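Local structure of NDP-rhamnosyltransferase (Saccharopolyspora spinosa, 3TSA) at residues A[10-16]-A[39-44]; A[71-77]-A[314-320]; A[142-146]-A[186-192]; A[287-293]-A[307-313]. The protein is a glycosyltransferase of the GT-B fold, built from two Rossmann-like domains that face each other across a cleft. All coordinates share one frame; numbering follows the deposited sequence.

Interaction 1: residues A[10-16]-A[39-44]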
# COMPACT_ATOMS: atom_id res chain seq x y z
N PRO A 10 4.86 18.25 4.13
CA PRO A 10 4.99 17.32 5.24
C PRO A 10 3.73 17.25 6.08
O PRO A 10 3.82 17.39 7.28
CB PRO A 10 6.13 17.90 6.07
CG PRO A 10 6.12 19.37 5.75
CD PRO A 10 5.55 19.54 4.38
N TYR A 11 2.57 17.03 5.48
CA TYR A 11 1.38 16.73 6.23
C TYR A 11 0.80 15.40 5.76
O TYR A 11 0.49 15.24 4.54
CB TYR A 11 0.33 17.81 6.08
CG TYR A 11 0.86 19.15 6.47
CD1 TYR A 11 1.11 19.47 7.80
CD2 TYR A 11 1.13 20.08 5.50
CE1 TYR A 11 1.60 20.76 8.14
CE2 TYR A 11 1.61 21.31 5.80
CZ TYR A 11 1.85 21.65 7.10
OH TYR A 11 2.34 22.91 7.29
N PRO A 12 0.58 14.48 6.71
CA PRO A 12 0.06 13.16 6.35
C PRO A 12 -1.16 13.18 5.49
O PRO A 12 -1.19 12.35 4.55
CB PRO A 12 -0.25 12.53 7.72
CG PRO A 12 0.81 13.08 8.58
CD PRO A 12 0.75 14.59 8.16
N THR A 13 -2.16 14.04 5.75
CA THR A 13 -3.38 14.01 4.91
C THR A 13 -3.11 14.30 3.42
O THR A 13 -3.81 13.77 2.57
CB THR A 13 -4.49 14.98 5.36
OG1 THR A 13 -4.03 16.31 5.28
CG2 THR A 13 -4.94 14.70 6.78
N HIS A 14 -2.13 15.13 3.13
CA HIS A 14 -1.82 15.48 1.73
C HIS A 14 -1.16 14.28 1.02
O HIS A 14 -1.35 14.13 -0.19
CB HIS A 14 -0.88 16.63 1.65
CG HIS A 14 -1.48 17.93 2.13
ND1 HIS A 14 -1.30 19.12 1.47
CD2 HIS A 14 -2.22 18.21 3.24
CE1 HIS A 14 -1.90 20.09 2.17
NE2 HIS A 14 -2.47 19.56 3.23
N LEU A 15 -0.35 13.52 1.77
CA LEU A 15 0.26 12.30 1.20
C LEU A 15 -0.82 11.19 1.05
O LEU A 15 -0.94 10.53 -0.00
CB LEU A 15 1.46 11.78 2.04
CG LEU A 15 1.99 10.43 1.55
CD1 LEU A 15 2.36 10.43 0.07
CD2 LEU A 15 3.28 10.11 2.37
N MET A 16 -1.67 11.06 2.08
CA MET A 16 -2.73 10.06 1.96
C MET A 16 -3.63 10.28 0.75
O MET A 16 -4.10 9.31 0.16
CB MET A 16 -3.57 10.01 3.26
CG MET A 16 -2.83 9.15 4.38
SD MET A 16 -3.60 9.55 5.94
CE MET A 16 -4.84 8.28 5.85
N GLU A 39 8.39 13.68 9.30
CA GLU A 39 6.94 13.81 9.57
C GLU A 39 6.07 12.86 8.73
O GLU A 39 4.96 12.51 9.13
CB GLU A 39 6.43 15.24 9.28
CG GLU A 39 6.88 16.31 10.24
CD GLU A 39 8.26 16.89 9.91
OE1 GLU A 39 8.82 16.62 8.83
OE2 GLU A 39 8.81 17.62 10.79
N LEU A 40 6.60 12.48 7.57
CA LEU A 40 5.81 11.74 6.61
C LEU A 40 6.22 10.29 6.52
O LEU A 40 5.54 9.50 5.89
CB LEU A 40 5.94 12.36 5.22
CG LEU A 40 5.11 13.55 4.80
CD1 LEU A 40 5.32 13.63 3.26
CD2 LEU A 40 3.63 13.37 5.17
N GLN A 41 7.31 9.94 7.18
CA GLN A 41 7.87 8.59 6.95
C GLN A 41 6.87 7.48 7.26
O GLN A 41 6.71 6.53 6.49
CB GLN A 41 9.13 8.35 7.76
CG GLN A 41 9.86 7.08 7.31
CD GLN A 41 11.03 6.77 8.16
OE1 GLN A 41 10.90 6.67 9.39
NE2 GLN A 41 12.21 6.59 7.54
N ALA A 42 6.27 7.56 8.44
CA ALA A 42 5.39 6.50 8.88
C ALA A 42 4.07 6.44 8.06
O ALA A 42 3.55 5.33 7.78
CB ALA A 42 5.15 6.67 10.49
N THR A 43 3.60 7.58 7.56
CA THR A 43 2.42 7.61 6.69
C THR A 43 2.77 6.85 5.34
O THR A 43 1.96 6.01 4.82
CB THR A 43 2.08 9.01 6.37
OG1 THR A 43 1.79 9.63 7.65
CG2 THR A 43 0.76 9.06 5.53
N ALA A 44 3.95 7.16 4.83
CA ALA A 44 4.44 6.58 3.55
C ALA A 44 4.63 5.04 3.68
O ALA A 44 4.05 4.22 2.96
CB ALA A 44 5.77 7.28 3.09
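Leu-40 reaches across to the turn that starts helix 12-16. Its CG lies beside the backbone N, anti to the carbonyl carbon (chi1 -83°), which carries the branch toward Pro-10 and Tyr-11. CG rests 3.8 Å from Pro-10 CA. CD2 sits 3.5 Å from Tyr-11 C, against the peptide that leads into Pro-12. Leu-15 comes from the other side of this branch. Its CG is anti to the backbone N (chi1 173°), and its CD2 ends 3.8 Å from Ala-44 CB. The axes of helix 12-16 and helix 39-44 come within 9.6 Å, inclined at 37°. Helix 12-16 follows strand 3-7, and helix 38-46 follows strand 31-36. These are neighbouring strands of the parallel sheet in the N-terminal Rossmann-like domain of a GT-B protein. Thr-43 splits its two branches between two partners. OG1 lies 3.5 Å from Pro-12 CB, and CG2 lies 3.8 Å from Met-16 CG. Both neighbours cross the threonine at about a right angle. No hydrogen bond joins the two segments. At the N-terminal end, Glu-39 CB packs 3.9 Å from Pro-10 O.

Interaction 2: residues A[71-77]-A[314-320]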
# COMPACT_ATOMS: atom_id res chain seq x y z
N PHE A 71 -7.75 28.81 17.35
CA PHE A 71 -8.58 28.17 16.36
C PHE A 71 -9.94 28.04 16.92
O PHE A 71 -10.10 27.92 18.17
CB PHE A 71 -8.01 26.76 16.08
CG PHE A 71 -6.66 26.80 15.39
CD1 PHE A 71 -5.51 26.69 16.11
CD2 PHE A 71 -6.58 27.06 14.00
CE1 PHE A 71 -4.26 26.79 15.47
CE2 PHE A 71 -5.35 27.22 13.37
CZ PHE A 71 -4.18 27.03 14.08
N PRO A 72 -10.98 27.98 16.06
CA PRO A 72 -10.90 28.16 14.60
C PRO A 72 -10.46 29.52 14.20
O PRO A 72 -10.65 30.49 14.92
CB PRO A 72 -12.33 27.89 14.12
CG PRO A 72 -13.24 28.32 15.30
CD PRO A 72 -12.37 27.94 16.56
N ASN A 73 -9.83 29.61 13.04
CA ASN A 73 -9.44 30.92 12.48
C ASN A 73 -10.12 31.16 11.12
O ASN A 73 -9.54 30.81 10.06
CB ASN A 73 -7.91 31.01 12.32
CG ASN A 73 -7.48 32.44 12.01
OD1 ASN A 73 -8.33 33.25 11.58
ND2 ASN A 73 -6.19 32.71 12.08
N PRO A 74 -11.33 31.76 11.12
CA PRO A 74 -12.09 32.00 9.90
C PRO A 74 -11.37 32.82 8.83
O PRO A 74 -11.75 32.80 7.64
CB PRO A 74 -13.31 32.84 10.40
CG PRO A 74 -13.52 32.32 11.80
CD PRO A 74 -12.08 32.20 12.33
N ALA A 75 -10.31 33.55 9.23
CA ALA A 75 -9.64 34.39 8.23
C ALA A 75 -9.00 33.50 7.13
O ALA A 75 -8.81 33.92 6.00
CB ALA A 75 -8.58 35.32 8.91
N PHE A 76 -8.78 32.23 7.43
CA PHE A 76 -8.37 31.37 6.29
C PHE A 76 -9.35 31.27 5.18
O PHE A 76 -8.96 31.03 4.00
CB PHE A 76 -7.98 29.90 6.72
CG PHE A 76 -6.68 29.77 7.37
CD1 PHE A 76 -5.50 29.68 6.64
CD2 PHE A 76 -6.64 29.66 8.79
CE1 PHE A 76 -4.28 29.56 7.32
CE2 PHE A 76 -5.41 29.53 9.51
CZ PHE A 76 -4.21 29.48 8.77
N GLY A 77 -10.62 31.41 5.50
CA GLY A 77 -11.64 31.37 4.48
C GLY A 77 -12.11 32.75 4.02
O GLY A 77 -13.18 32.93 3.41
N GLN A 314 -11.53 24.74 10.89
CA GLN A 314 -10.48 25.30 11.77
C GLN A 314 -9.46 26.12 11.01
O GLN A 314 -9.05 27.21 11.46
CB GLN A 314 -9.78 24.15 12.55
CG GLN A 314 -10.73 23.24 13.31
CD GLN A 314 -11.53 23.98 14.41
OE1 GLN A 314 -12.71 23.70 14.59
NE2 GLN A 314 -10.88 24.93 15.09
N TYR A 315 -8.99 25.62 9.87
CA TYR A 315 -7.88 26.27 9.24
C TYR A 315 -7.80 25.89 7.75
O TYR A 315 -8.58 25.04 7.27
CB TYR A 315 -6.56 25.95 9.97
CG TYR A 315 -6.15 24.48 10.11
CD1 TYR A 315 -6.46 23.46 9.15
CD2 TYR A 315 -5.35 24.13 11.21
CE1 TYR A 315 -6.00 22.14 9.35
CE2 TYR A 315 -4.87 22.88 11.36
CZ TYR A 315 -5.20 21.89 10.46
OH TYR A 315 -4.69 20.64 10.68
N PHE A 316 -6.87 26.54 7.05
CA PHE A 316 -6.60 26.27 5.61
C PHE A 316 -7.85 26.24 4.73
O PHE A 316 -8.55 27.26 4.66
CB PHE A 316 -5.65 25.09 5.45
CG PHE A 316 -4.31 25.38 6.05
CD1 PHE A 316 -3.49 26.40 5.50
CD2 PHE A 316 -3.92 24.79 7.27
CE1 PHE A 316 -2.24 26.77 6.11
CE2 PHE A 316 -2.67 25.16 7.90
CZ PHE A 316 -1.84 26.15 7.30
N ASP A 317 -8.12 25.09 4.08
CA ASP A 317 -9.21 24.98 3.11
C ASP A 317 -10.50 24.60 3.75
O ASP A 317 -11.55 24.50 3.06
CB ASP A 317 -8.83 23.83 2.10
CG ASP A 317 -8.53 22.54 2.79
OD1 ASP A 317 -7.83 22.52 3.82
OD2 ASP A 317 -8.94 21.48 2.27
N GLN A 318 -10.52 24.48 5.10
CA GLN A 318 -11.70 23.87 5.76
C GLN A 318 -12.96 24.73 5.73
O GLN A 318 -14.08 24.18 5.64
CB GLN A 318 -11.41 23.42 7.22
CG GLN A 318 -10.33 22.30 7.21
CD GLN A 318 -9.80 22.01 8.55
OE1 GLN A 318 -10.00 22.80 9.48
NE2 GLN A 318 -9.09 20.86 8.67
N PHE A 319 -12.81 26.06 5.82
CA PHE A 319 -13.96 26.98 5.70
C PHE A 319 -14.64 26.94 4.39
O PHE A 319 -15.84 26.95 4.34
CB PHE A 319 -13.47 28.45 6.03
CG PHE A 319 -12.93 28.50 7.45
CD1 PHE A 319 -13.85 28.63 8.50
CD2 PHE A 319 -11.56 28.32 7.70
CE1 PHE A 319 -13.37 28.58 9.89
CE2 PHE A 319 -11.08 28.27 9.07
CZ PHE A 319 -12.00 28.34 10.12
N ASP A 320 -13.85 26.94 3.29
CA ASP A 320 -14.39 26.78 1.95
C ASP A 320 -15.13 25.48 1.79
O ASP A 320 -16.29 25.51 1.35
CB ASP A 320 -13.23 26.88 0.94
CG ASP A 320 -12.71 28.32 0.86
OD1 ASP A 320 -13.42 29.11 0.19
OD2 ASP A 320 -11.68 28.62 1.44
O HOH W 1 -10.21 30.87 1.32
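Phe-76 and Phe-319 are the largest contributors to this contact, which joins the two Rossmann-like domains of the GT-B fold. Residues 71-77 belong to the N-terminal domain. Residues 314-320 lead into helix 318-327 of the C-terminal domain and include a type II' turn from Tyr-315 to Gln-318. The Phe-76 ring lies over the start of this turn. One of its faces meets the backbone of Phe-316, with Phe-76 CG 3.3 Å from Phe-316 N. The Phe-76 and Phe-316 side chains run side by side and point the same way. Their ring planes meet obliquely at 46°, with centroids 4.7 Å apart. Phe-71 pairs differently. Tyr-315 turns an edge toward its face in an offset edge-to-face pair, with planes at 83°. Tyr-315 CB touches both Phe-71 CE2 and Phe-76 CE2. A chi1 of 58° sets the tyrosine ring so that its CD2 edge meets Phe-71. The Phe-319 ring takes Pro-74 CA over one face in a CH-pi contact, 3.7 Å from CA to the ring centroid. Pro-72 CB approaches the edge of the same ring. Phe-319 CB packs against Gly-77 CA at 3.8 Å. Between the rings, the backbones share one nearly straight hydrogen bond, Asn-73 N to Gln-314 O, at 3.0 Å. Helix 82-113 covers Phe-76 through Leu-87, and Trp-88 NE1 also bonds to Phe-76 O. A water donates to Phe-76 O. The same water O lies 2.7 Å from Asp-320 OD2 and donates to it.

Interaction 3: residues A[142-146]-A[186-192]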
# COMPACT_ATOMS: atom_id res chain seq x y z
N ARG A 142 -3.96 18.17 -6.18
CA ARG A 142 -4.76 18.75 -5.14
C ARG A 142 -5.18 17.67 -4.16
O ARG A 142 -5.52 16.55 -4.56
CB ARG A 142 -6.03 19.36 -5.75
CG ARG A 142 -5.66 20.64 -6.46
CD ARG A 142 -6.85 21.20 -7.25
NE ARG A 142 -6.43 22.56 -7.75
CZ ARG A 142 -6.89 23.05 -8.92
NH1 ARG A 142 -7.84 22.38 -9.64
NH2 ARG A 142 -6.40 24.23 -9.37
N TRP A 143 -5.19 18.03 -2.88
CA TRP A 143 -5.79 17.08 -1.90
C TRP A 143 -7.30 17.25 -1.80
O TRP A 143 -8.02 16.35 -1.29
CB TRP A 143 -5.09 17.23 -0.55
CG TRP A 143 -5.42 18.60 0.02
CD1 TRP A 143 -6.53 18.92 0.73
CD2 TRP A 143 -4.74 19.80 -0.24
NE1 TRP A 143 -6.56 20.26 0.99
CE2 TRP A 143 -5.47 20.84 0.41
CE3 TRP A 143 -3.54 20.11 -0.91
CZ2 TRP A 143 -5.07 22.16 0.38
CZ3 TRP A 143 -3.13 21.44 -0.94
CH2 TRP A 143 -3.91 22.47 -0.29
N GLY A 144 -7.82 18.38 -2.27
CA GLY A 144 -9.25 18.64 -2.15
C GLY A 144 -9.57 20.08 -2.58
O GLY A 144 -9.17 20.49 -3.65
N VAL A 145 -10.30 20.82 -1.74
CA VAL A 145 -10.58 22.25 -2.02
C VAL A 145 -9.23 22.99 -2.02
O VAL A 145 -8.36 22.71 -1.16
CB VAL A 145 -11.55 22.83 -0.98
CG1 VAL A 145 -11.72 24.33 -1.21
CG2 VAL A 145 -12.91 22.14 -1.12
N ASP A 146 -9.01 23.81 -3.03
CA ASP A 146 -7.66 24.43 -3.25
C ASP A 146 -7.87 25.93 -3.17
O ASP A 146 -8.33 26.54 -4.14
CB ASP A 146 -7.15 24.02 -4.66
CG ASP A 146 -5.78 24.65 -5.00
OD1 ASP A 146 -5.24 25.46 -4.19
OD2 ASP A 146 -5.23 24.30 -6.05
N LEU A 186 -17.92 21.78 -5.62
CA LEU A 186 -17.39 22.32 -4.32
C LEU A 186 -16.05 23.01 -4.46
O LEU A 186 -15.56 23.58 -3.47
CB LEU A 186 -17.17 21.18 -3.31
CG LEU A 186 -18.44 20.34 -3.06
CD1 LEU A 186 -18.05 19.19 -2.18
CD2 LEU A 186 -19.57 21.19 -2.38
N GLN A 187 -15.42 23.03 -5.64
CA GLN A 187 -14.07 23.56 -5.69
C GLN A 187 -14.10 25.08 -5.64
O GLN A 187 -15.05 25.69 -6.12
CB GLN A 187 -13.41 22.99 -6.98
CG GLN A 187 -11.87 23.40 -7.20
CD GLN A 187 -11.06 22.97 -6.01
OE1 GLN A 187 -10.97 23.71 -5.05
NE2 GLN A 187 -10.44 21.82 -6.09
N ALA A 188 -13.09 25.73 -5.02
CA ALA A 188 -12.98 27.16 -4.96
C ALA A 188 -13.07 27.76 -6.37
O ALA A 188 -12.43 27.25 -7.35
CB ALA A 188 -11.63 27.56 -4.29
N SER A 189 -13.87 28.82 -6.47
CA SER A 189 -14.11 29.39 -7.79
C SER A 189 -12.85 29.85 -8.49
O SER A 189 -12.80 29.83 -9.71
CB SER A 189 -15.15 30.53 -7.72
OG SER A 189 -14.77 31.54 -6.80
N ASP A 190 -11.82 30.26 -7.76
CA ASP A 190 -10.60 30.76 -8.40
C ASP A 190 -9.46 29.78 -8.59
O ASP A 190 -8.33 30.17 -9.01
CB ASP A 190 -10.11 32.06 -7.69
CG ASP A 190 -9.72 31.83 -6.30
OD1 ASP A 190 -9.85 30.67 -5.80
OD2 ASP A 190 -9.27 32.81 -5.67
N ALA A 191 -9.74 28.50 -8.38
CA ALA A 191 -8.74 27.48 -8.64
C ALA A 191 -8.67 27.18 -10.15
O ALA A 191 -9.72 26.90 -10.74
CB ALA A 191 -9.15 26.17 -7.84
N PRO A 192 -7.47 27.22 -10.75
CA PRO A 192 -7.29 26.96 -12.18
C PRO A 192 -7.84 25.60 -12.52
O PRO A 192 -7.90 24.73 -11.61
CB PRO A 192 -5.74 26.93 -12.29
CG PRO A 192 -5.34 28.05 -11.46
CD PRO A 192 -6.17 27.61 -10.16
O HOH W 2 -7.75 28.92 -5.37
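Gln-187 uses both ends of its amide to hold the 142-146 loop. Its NE2 donates to Gly-144 O at 3.1 Å, with that oxygen close to the amide plane. Its OE1 accepts from Asp-146 N at 2.8 Å and also from Ala-188 N. Two backbone N-H groups grip this oxygen. The bend at chi2 (57°) turns the amide toward the loop. Arg-142 reaches along an extended chain to Pro-192. NH2 donates to Pro-192 O at 2.7 Å, with the oxygen in the guanidinium plane, while NH1 makes a weak bond to the same oxygen. Asp-146 OD2 receives Arg-142 NE on its anti lone pair, 2.7 Å away, in a salt bridge. Asp-146 OD1 is hydrogen-bonded to Thr-148 OG1. Asp-180 also pairs with Arg-142 NH1 and accepts from Gln-187 NE2. The pairing of Arg-142 with Asp-146 probably offsets the cost of their burial. Ala-191 CB lies over one guanidinium face, 3.7 Å from Arg-142 NH2. A water donates to both Asp-146 O and Asp-190 OD1, and Asp-190 OD2 forms a salt bridge with Arg-79. The loops follow the C-terminal ends of neighbouring parallel strands 138-141 and 177-180, where binding sites of Rossmann-like sheets usually lie.

Interaction 4: residues A[287-293]-A[307-313]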
# COMPACT_ATOMS: atom_id res chain seq x y z
N CYS A 287 -23.21 4.75 9.28
CA CYS A 287 -23.42 6.03 10.08
C CYS A 287 -24.34 6.97 9.36
O CYS A 287 -24.33 6.99 8.07
CB CYS A 287 -22.10 6.74 10.25
SG CYS A 287 -20.93 5.82 11.31
N GLU A 288 -25.13 7.78 10.11
CA GLU A 288 -26.04 8.66 9.37
C GLU A 288 -25.47 10.10 9.30
O GLU A 288 -26.06 10.93 8.61
CB GLU A 288 -27.39 8.74 10.13
CG GLU A 288 -28.20 7.45 9.95
CD GLU A 288 -29.52 7.59 10.68
OE1 GLU A 288 -30.34 8.41 10.25
OE2 GLU A 288 -29.67 6.98 11.73
N LEU A 289 -24.36 10.35 9.98
CA LEU A 289 -23.79 11.71 10.03
C LEU A 289 -22.32 11.60 10.40
O LEU A 289 -22.00 10.68 11.19
CB LEU A 289 -24.57 12.58 11.05
CG LEU A 289 -24.08 14.00 11.37
CD1 LEU A 289 -24.20 14.90 10.14
CD2 LEU A 289 -24.80 14.61 12.59
N VAL A 290 -21.44 12.48 9.85
CA VAL A 290 -20.07 12.53 10.26
C VAL A 290 -19.84 13.92 10.84
O VAL A 290 -20.25 14.89 10.18
CB VAL A 290 -19.08 12.34 9.08
CG1 VAL A 290 -17.59 12.48 9.63
CG2 VAL A 290 -19.29 10.96 8.59
N ILE A 291 -19.29 14.02 12.05
CA ILE A 291 -18.93 15.41 12.53
C ILE A 291 -17.40 15.44 12.39
O ILE A 291 -16.69 14.57 12.93
CB ILE A 291 -19.28 15.61 14.07
CG1 ILE A 291 -20.80 15.57 14.30
CG2 ILE A 291 -18.75 16.98 14.57
CD1 ILE A 291 -21.27 15.34 15.74
N CYS A 292 -16.90 16.45 11.68
CA CYS A 292 -15.48 16.52 11.39
C CYS A 292 -15.03 17.96 11.26
O CYS A 292 -15.84 18.88 11.35
CB CYS A 292 -15.16 15.74 10.11
SG CYS A 292 -16.05 16.34 8.61
N ALA A 293 -13.76 18.17 10.94
CA ALA A 293 -13.28 19.57 10.87
C ALA A 293 -13.23 20.02 9.38
O ALA A 293 -12.99 21.23 9.08
CB ALA A 293 -11.89 19.68 11.54
N ILE A 307 -22.78 10.31 2.87
CA ILE A 307 -23.04 10.55 4.30
C ILE A 307 -22.89 12.07 4.58
O ILE A 307 -21.84 12.65 4.34
CB ILE A 307 -22.06 9.80 5.16
CG1 ILE A 307 -21.97 8.28 4.86
CG2 ILE A 307 -22.43 9.98 6.68
CD1 ILE A 307 -23.31 7.61 4.89
N PRO A 308 -23.97 12.69 5.07
CA PRO A 308 -23.83 14.13 5.32
C PRO A 308 -22.91 14.42 6.49
O PRO A 308 -22.62 13.57 7.32
CB PRO A 308 -25.24 14.61 5.62
CG PRO A 308 -26.00 13.44 6.04
CD PRO A 308 -25.32 12.19 5.38
N GLN A 309 -22.45 15.68 6.55
CA GLN A 309 -21.47 16.07 7.53
C GLN A 309 -21.87 17.34 8.23
O GLN A 309 -22.47 18.24 7.66
CB GLN A 309 -20.06 16.29 6.92
CG GLN A 309 -19.55 15.05 6.17
CD GLN A 309 -19.21 15.35 4.75
OE1 GLN A 309 -19.80 14.79 3.82
NE2 GLN A 309 -18.30 16.27 4.56
N LEU A 310 -21.52 17.37 9.50
CA LEU A 310 -21.58 18.61 10.29
C LEU A 310 -20.10 19.03 10.45
O LEU A 310 -19.34 18.28 11.04
CB LEU A 310 -22.14 18.23 11.63
CG LEU A 310 -22.90 19.31 12.41
CD1 LEU A 310 -23.37 18.94 13.82
CD2 LEU A 310 -22.49 20.69 12.25
N VAL A 311 -19.74 20.22 9.95
CA VAL A 311 -18.34 20.55 9.73
C VAL A 311 -17.97 21.69 10.67
O VAL A 311 -18.70 22.66 10.77
CB VAL A 311 -18.07 20.98 8.28
CG1 VAL A 311 -16.54 21.02 8.06
CG2 VAL A 311 -18.67 19.94 7.26
N LEU A 312 -16.91 21.48 11.42
CA LEU A 312 -16.38 22.56 12.31
C LEU A 312 -15.05 22.97 11.78
O LEU A 312 -13.99 22.60 12.27
CB LEU A 312 -16.27 22.00 13.72
CG LEU A 312 -17.49 21.52 14.56
CD1 LEU A 312 -18.21 20.40 13.98
CD2 LEU A 312 -16.86 21.00 15.87
N PRO A 313 -15.04 23.85 10.74
CA PRO A 313 -13.75 24.17 10.14
C PRO A 313 -12.80 24.95 11.09
O PRO A 313 -13.30 25.68 11.98
CB PRO A 313 -14.17 25.11 8.97
CG PRO A 313 -15.51 25.77 9.46
CD PRO A 313 -16.17 24.58 10.14
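Ile-291 and Leu-310 stand side by side on the same face of a parallel sheet. From Ile-291 CB the side chain splits. CB itself lies 4.0 Å from Leu-310 O. CG1 is beside the backbone N (chi1 -66°) and meets Leu-310 CB, also at 4.0 Å. CG2 is anti to the backbone N and points along the strand, where it packs 3.5 Å from Leu-312 CD1. The Ile-291 side chain also touches Val-221 and Ile-223 of strand 219-224. The strands are the two ends of a beta-alpha-beta unit, strand 289-292, helix 296-304 and strand 309-311, in the C-terminal Rossmann-like domain. They run parallel, inclined at 16°. Four backbone hydrogen bonds join them: Val-290 N to Pro-308 O, Leu-310 N to Val-290 O, Cys-292 N to Leu-310 O, and Leu-312 N to Cys-292 O. The last is the shortest at 2.8 Å. Leu-310 packs on helix 343-354. On the opposite face, Val-290, Cys-292, Gln-309 and Val-311 point toward helices 296-304 and 318-327. Val-290 touches Ala-302, and Cys-292 touches Thr-298, both on helix 296-304; Val-311 touches Ala-322 on helix 318-327. Just before strand 309-311, the Ile-307 side chain crosses that of Val-290 at about a right angle, with Ile-307 CG2 3.8 Å from Val-290 CG2. Ile-307 CD1 reaches Cys-287 O at 3.4 Å.

In the fold
From the N terminus, interaction 1 comes first. It closes a span of the N-terminal domain that holds helix 19-27 and strand 31-36. Residues 71-77 then open interaction 2, which closes only at 314-320, 237 residues later. Interactions 3 and 4 fall within that span, one after the other. Interaction 3 joins two loops of the N-terminal sheet. Interaction 4 joins neighbouring strands of the C-terminal sheet. No two contacts cross along the chain. In space, interaction 2 touches both: Asp-317 and Asp-320 meet the 142-146 loop, and Phe-319 packs on Pro-313. His-14 meets Trp-143, linking interaction 1 to interaction 3. Interaction 2 bridges the two domains.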